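Local coordinates for protein putative polyketide cyclase (Acidithiobacillus ferrooxidans, PDB 3F9S) that is a putative polyketide cyclase of the SnoaL-like family, probably acting on a small molecule held in the pocket of its NTF2-like fold, at residues Asp41-Trp46 with Arg59-Leu63; Met110-Val115 with His126-Asp131. Residue numbers count along the deposited sequence, not the author numbering.

Contact 1 (Asp41-Trp46 with Arg59-Leu63); sequences DPGDPW and RVKTL
Residues 41-46 form an irregular loop between strands 36-40 and 50-51 of an NTF2-like alpha+beta fold, and 59-63 are a turn of helix 53-66. The loop opens with a type II beta turn from Asp41 to Asp44, closed by Asp44 N to Asp41 O at 2.8 Å, with Gly43 at positive phi (80°). An Asx turn follows, Asp44 OD1 accepting from Trp46 N at 2.9 Å. The backbones stay apart, 7.6 Å between the CA atoms of Trp46 and Arg59 and 9.3 Å between those of Asp44 and Leu63. Arg59 is extended (chi1 to chi3 all t), and its guanidinium enters a salt-bridge network with two aspartates: NE donates to Asp44 OD1 at 3.2 Å, NH2 to Asp44 OD2 at 3.1 Å, and NH2 lies 2.9 Å from Asp41 OD2, an oxygen also hydrogen-bonded to His126. The aliphatic part of Arg59 lies over one face of the Trp46 indole (chi1 m), a CH-pi contact with CB 3.7 Å from the centroid of the six-membered ring. Farther along the helix the indole meets Thr62, CH2 to CB at 3.6 Å, and Leu63, whose CD1 is 3.5 Å from Trp46 CZ3.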
loop_
_atom_site.group_PDB
_atom_site.type_symbol
_atom_site.label_atom_id
_atom_site.label_comp_id
_atom_site.label_asym_id
_atom_site.label_seq_id
_atom_site.Cartn_x
_atom_site.Cartn_y
_atom_site.Cartn_z
ATOM N N ASP A 41 9.080 2.473 -1.422
ATOM C CA ASP A 41 8.485 2.047 -2.672
ATOM C C ASP A 41 9.175 0.748 -3.051
ATOM O O ASP A 41 10.138 0.756 -3.837
ATOM C CB ASP A 41 8.693 3.108 -3.757
ATOM C CG ASP A 41 7.728 2.966 -4.912
ATOM O OD1 ASP A 41 7.076 1.912 -5.096
ATOM O OD2 ASP A 41 7.698 3.944 -5.676
ATOM N N PRO A 42 8.730 -0.359 -2.440
ATOM C CA PRO A 42 9.358 -1.654 -2.616
ATOM C C PRO A 42 9.749 -1.985 -4.036
ATOM O O PRO A 42 8.915 -1.930 -4.936
ATOM C CB PRO A 42 8.317 -2.609 -2.079
ATOM C CG PRO A 42 7.755 -1.825 -0.925
ATOM C CD PRO A 42 7.604 -0.459 -1.492
ATOM N N GLY A 43 11.032 -2.267 -4.217
ATOM C CA GLY A 43 11.582 -2.619 -5.515
ATOM C C GLY A 43 11.862 -1.473 -6.455
ATOM O O GLY A 43 12.444 -1.692 -7.532
ATOM N N ASP A 44 11.515 -0.244 -6.053
ATOM C CA ASP A 44 11.714 0.893 -6.921
ATOM C C ASP A 44 13.208 1.170 -6.951
ATOM O O ASP A 44 13.834 1.260 -5.892
ATOM C CB ASP A 44 10.967 2.129 -6.441
ATOM C CG ASP A 44 10.920 3.185 -7.490
ATOM O OD1 ASP A 44 11.872 3.965 -7.512
ATOM O OD2 ASP A 44 10.006 3.161 -8.346
ATOM N N PRO A 45 13.796 1.285 -8.152
ATOM C CA PRO A 45 15.228 1.587 -8.226
ATOM C C PRO A 45 15.657 2.878 -7.515
ATOM O O PRO A 45 16.791 2.969 -7.051
ATOM C CB PRO A 45 15.485 1.695 -9.728
ATOM C CG PRO A 45 14.402 0.975 -10.356
ATOM C CD PRO A 45 13.206 1.135 -9.495
ATOM N N TRP A 46 14.737 3.832 -7.395
ATOM C CA TRP A 46 14.967 5.119 -6.737
ATOM C C TRP A 46 14.571 5.135 -5.263
ATOM O O TRP A 46 14.613 6.193 -4.632
ATOM C CB TRP A 46 14.200 6.226 -7.483
ATOM C CG TRP A 46 14.698 6.426 -8.869
ATOM C CD1 TRP A 46 15.649 7.315 -9.248
ATOM C CD2 TRP A 46 14.333 5.698 -10.053
ATOM N NE1 TRP A 46 15.877 7.222 -10.584
ATOM C CE2 TRP A 46 15.089 6.235 -11.112
ATOM C CE3 TRP A 46 13.441 4.649 -10.326
ATOM C CZ2 TRP A 46 14.985 5.764 -12.432
ATOM C CZ3 TRP A 46 13.344 4.179 -11.642
ATOM C CH2 TRP A 46 14.112 4.744 -12.669
ATOM N N ARG A 59 12.653 9.067 -13.725
ATOM C CA ARG A 59 11.988 7.924 -13.135
ATOM C C ARG A 59 10.637 7.705 -13.798
ATOM O O ARG A 59 10.278 6.567 -14.084
ATOM C CB ARG A 59 11.878 8.090 -11.640
ATOM C CG ARG A 59 10.987 7.097 -10.964
ATOM C CD ARG A 59 11.101 7.282 -9.508
ATOM N NE ARG A 59 10.207 6.359 -8.818
ATOM C CZ ARG A 59 8.896 6.530 -8.697
ATOM N NH1 ARG A 59 8.272 7.589 -9.188
ATOM N NH2 ARG A 59 8.187 5.623 -8.040
ATOM N N VAL A 60 9.901 8.781 -14.048
ATOM C CA VAL A 60 8.618 8.644 -14.748
ATOM C C VAL A 60 8.837 7.994 -16.103
ATOM O O VAL A 60 8.129 7.051 -16.455
ATOM C CB VAL A 60 7.883 9.962 -14.961
ATOM C CG1 VAL A 60 6.493 9.665 -15.600
ATOM C CG2 VAL A 60 7.706 10.694 -13.649
ATOM N N LYS A 61 9.846 8.459 -16.828
ATOM C CA LYS A 61 10.141 7.918 -18.153
ATOM C C LYS A 61 10.403 6.414 -18.101
ATOM O O LYS A 61 9.914 5.682 -18.957
ATOM C CB LYS A 61 11.317 8.626 -18.809
ATOM C CG LYS A 61 11.080 10.097 -19.159
ATOM C CD LYS A 61 12.385 10.703 -19.683
ATOM C CE LYS A 61 12.405 12.211 -19.594
ATOM N NZ LYS A 61 13.725 12.740 -20.075
ATOM N N THR A 62 11.161 5.969 -17.098
ATOM C CA THR A 62 11.482 4.543 -16.955
ATOM C C THR A 62 10.256 3.715 -16.625
ATOM O O THR A 62 9.999 2.709 -17.273
ATOM C CB THR A 62 12.544 4.331 -15.884
ATOM O OG1 THR A 62 13.765 4.787 -16.439
ATOM C CG2 THR A 62 12.736 2.867 -15.533
ATOM N N LEU A 63 9.515 4.159 -15.624
ATOM C CA LEU A 63 8.313 3.452 -15.210
ATOM C C LEU A 63 7.238 3.487 -16.291
ATOM O O LEU A 63 6.580 2.476 -16.543
ATOM C CB LEU A 63 7.790 4.008 -13.895
ATOM C CG LEU A 63 8.509 3.597 -12.611
ATOM C CD1 LEU A 63 10.016 3.712 -12.638
ATOM C CD2 LEU A 63 7.939 4.422 -11.456
#

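Contact 2 (Met110-Val115 with His126-Asp131)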
loop_
_atom_site.group_PDB
_atom_site.type_symbol
_atom_site.label_atom_id
_atom_site.label_comp_id
_atom_site.label_asym_id
_atom_site.label_seq_id
_atom_site.Cartn_x
_atom_site.Cartn_y
_atom_site.Cartn_z
HETATM N N MSE A 110 -3.324 -3.862 -11.371
HETATM C CA MSE A 110 -2.584 -3.719 -10.125
HETATM C C MSE A 110 -3.351 -2.729 -9.283
HETATM O O MSE A 110 -4.222 -2.027 -9.784
HETATM C CB MSE A 110 -1.168 -3.196 -10.407
HETATM C CG MSE A 110 -0.312 -3.076 -9.176
HETATM SE SE MSE A 110 1.445 -2.673 -9.614
HETATM C CE MSE A 110 1.351 -0.989 -9.993
ATOM N N SER A 111 -3.071 -2.733 -7.991
ATOM C CA SER A 111 -3.628 -1.751 -7.078
ATOM C C SER A 111 -2.515 -1.287 -6.211
ATOM O O SER A 111 -1.494 -1.951 -6.078
ATOM C CB SER A 111 -4.762 -2.318 -6.235
ATOM O OG SER A 111 -4.342 -3.464 -5.538
ATOM N N GLY A 112 -2.696 -0.106 -5.646
ATOM C CA GLY A 112 -1.680 0.422 -4.804
ATOM C C GLY A 112 -2.191 1.527 -3.928
ATOM O O GLY A 112 -3.322 1.970 -4.043
ATOM N N ALA A 113 -1.327 1.888 -2.999
ATOM C CA ALA A 113 -1.582 2.973 -2.081
ATOM C C ALA A 113 -0.321 3.804 -2.030
ATOM O O ALA A 113 0.775 3.263 -1.911
ATOM C CB ALA A 113 -1.983 2.429 -0.742
ATOM N N THR A 114 -0.480 5.120 -2.093
ATOM C CA THR A 114 0.642 6.011 -2.136
ATOM C C THR A 114 0.350 7.190 -1.268
ATOM O O THR A 114 -0.624 7.872 -1.510
ATOM C CB THR A 114 0.833 6.510 -3.542
ATOM O OG1 THR A 114 0.891 5.384 -4.404
ATOM C CG2 THR A 114 2.129 7.289 -3.644
ATOM N N VAL A 115 1.179 7.375 -0.256
ATOM C CA VAL A 115 1.123 8.562 0.585
ATOM C C VAL A 115 1.943 9.580 -0.179
ATOM O O VAL A 115 3.110 9.329 -0.497
ATOM C CB VAL A 115 1.781 8.375 1.943
ATOM C CG1 VAL A 115 1.586 9.654 2.764
ATOM C CG2 VAL A 115 1.164 7.154 2.671
ATOM N N HIS A 126 7.000 10.338 -1.794
ATOM C CA HIS A 126 5.931 9.366 -1.618
ATOM C C HIS A 126 6.361 8.142 -0.818
ATOM O O HIS A 126 7.533 7.825 -0.737
ATOM C CB HIS A 126 5.288 8.954 -2.937
ATOM C CG HIS A 126 6.147 8.071 -3.785
ATOM N ND1 HIS A 126 6.883 8.544 -4.846
ATOM C CD2 HIS A 126 6.363 6.732 -3.744
ATOM C CE1 HIS A 126 7.517 7.536 -5.419
ATOM N NE2 HIS A 126 7.233 6.432 -4.758
ATOM N N TRP A 127 5.373 7.509 -0.198
ATOM C CA TRP A 127 5.526 6.276 0.541
ATOM C C TRP A 127 4.478 5.403 -0.121
ATOM O O TRP A 127 3.285 5.672 -0.018
ATOM C CB TRP A 127 5.216 6.528 1.996
ATOM C CG TRP A 127 5.693 5.488 2.887
ATOM C CD1 TRP A 127 6.779 5.557 3.695
ATOM C CD2 TRP A 127 5.084 4.228 3.126
ATOM N NE1 TRP A 127 6.894 4.401 4.416
ATOM C CE2 TRP A 127 5.865 3.566 4.088
ATOM C CE3 TRP A 127 3.938 3.589 2.637
ATOM C CZ2 TRP A 127 5.550 2.292 4.563
ATOM C CZ3 TRP A 127 3.637 2.315 3.104
ATOM C CH2 TRP A 127 4.446 1.680 4.049
ATOM N N GLN A 128 4.916 4.363 -0.816
ATOM C CA GLN A 128 4.021 3.591 -1.639
ATOM C C GLN A 128 4.139 2.096 -1.463
ATOM O O GLN A 128 5.199 1.583 -1.154
ATOM C CB GLN A 128 4.339 3.932 -3.086
ATOM C CG GLN A 128 3.633 3.137 -4.141
ATOM C CD GLN A 128 3.747 3.844 -5.442
ATOM O OE1 GLN A 128 2.977 4.751 -5.683
ATOM N NE2 GLN A 128 4.746 3.501 -6.247
ATOM N N ILE A 129 3.009 1.426 -1.614
ATOM C CA ILE A 129 3.007 -0.037 -1.680
ATOM C C ILE A 129 2.101 -0.332 -2.860
ATOM O O ILE A 129 1.057 0.283 -3.000
ATOM C CB ILE A 129 2.433 -0.701 -0.413
ATOM C CG1 ILE A 129 3.095 -0.168 0.843
ATOM C CG2 ILE A 129 2.559 -2.243 -0.524
ATOM C CD1 ILE A 129 4.505 -0.581 1.044
ATOM N N THR A 130 2.497 -1.284 -3.690
ATOM C CA THR A 130 1.708 -1.688 -4.828
ATOM C C THR A 130 1.645 -3.205 -4.830
ATOM O O THR A 130 2.515 -3.876 -4.273
ATOM C CB THR A 130 2.356 -1.236 -6.141
ATOM O OG1 THR A 130 3.529 -2.000 -6.361
ATOM C CG2 THR A 130 2.762 0.240 -6.113
ATOM N N ASP A 131 0.640 -3.736 -5.509
ATOM C CA ASP A 131 0.448 -5.177 -5.617
ATOM C C ASP A 131 1.338 -5.764 -6.722
ATOM O O ASP A 131 0.869 -6.230 -7.767
ATOM C CB ASP A 131 -1.020 -5.499 -5.862
ATOM C CG ASP A 131 -1.296 -6.980 -5.877
ATOM O OD1 ASP A 131 -0.482 -7.756 -5.315
ATOM O OD2 ASP A 131 -2.342 -7.342 -6.445
HETATM O O HOH W 1 -4.128 -5.592 -7.171
#
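Val115, Asp131 and Met110, most buried here, lie at the two ends. In the hydrogen-bonded pair Val115-Trp127, Val115 N is 2.7 Å from Trp127 O, Trp127 N is 2.9 Å from Val115 O, and Val115 CB packs 3.9 Å from Trp127 CB. The antiparallel pattern repeats with Ala113 N to Ile129 O and Ile129 N to Ala113 O, both 2.9 Å. These are arms of beta hairpin 107-118/122-130, central in the curved sheet of the NTF2-like fold; the Ala113 and Val115 face packs against the second subunit. On the opposite face Thr114 OG1 donates to Gln128 OE1 at 2.5 Å (oxygen position less certain). At the other end Asp131 N donates to Ser111 O at 2.8 Å, before helix 132-142. Asp131 OD1 caps Gly134 N and pairs with Arg132 of the second subunit, while OD2 accepts from a water that also hydrogen-bonds Ser111 OG, itself bonded to His40 of that subunit. Selenomethionine Met110 lays CG 3.7 Å from Asp131 O and SE 3.9 Å from Thr130 CB.

How the contacts relate
Contact 1 precedes contact 2 along the chain, and their centres lie 12 Å apart, yet they meet directly through Asp41. Its carboxylate reaches strand 122-130 with both oxygens: OD2 is 2.7 Å from His126 NE2 and OD1 is 3.0 Å from Gln128 NE2, both probable hydrogen bonds. Arg59 NH2 approaches His126 CE1 at 3.3 Å, and Pro42 CD packs 3.2 Å from Gln128 O. The helix, loop and sheet thus converge on a polar cluster. Glycerol, probably from the crystallisation liquor, hydrogen-bonds Arg59 NH1 and also Gln128 NE2, which is consistent with a ligand pocket here, as in NTF2-like relatives.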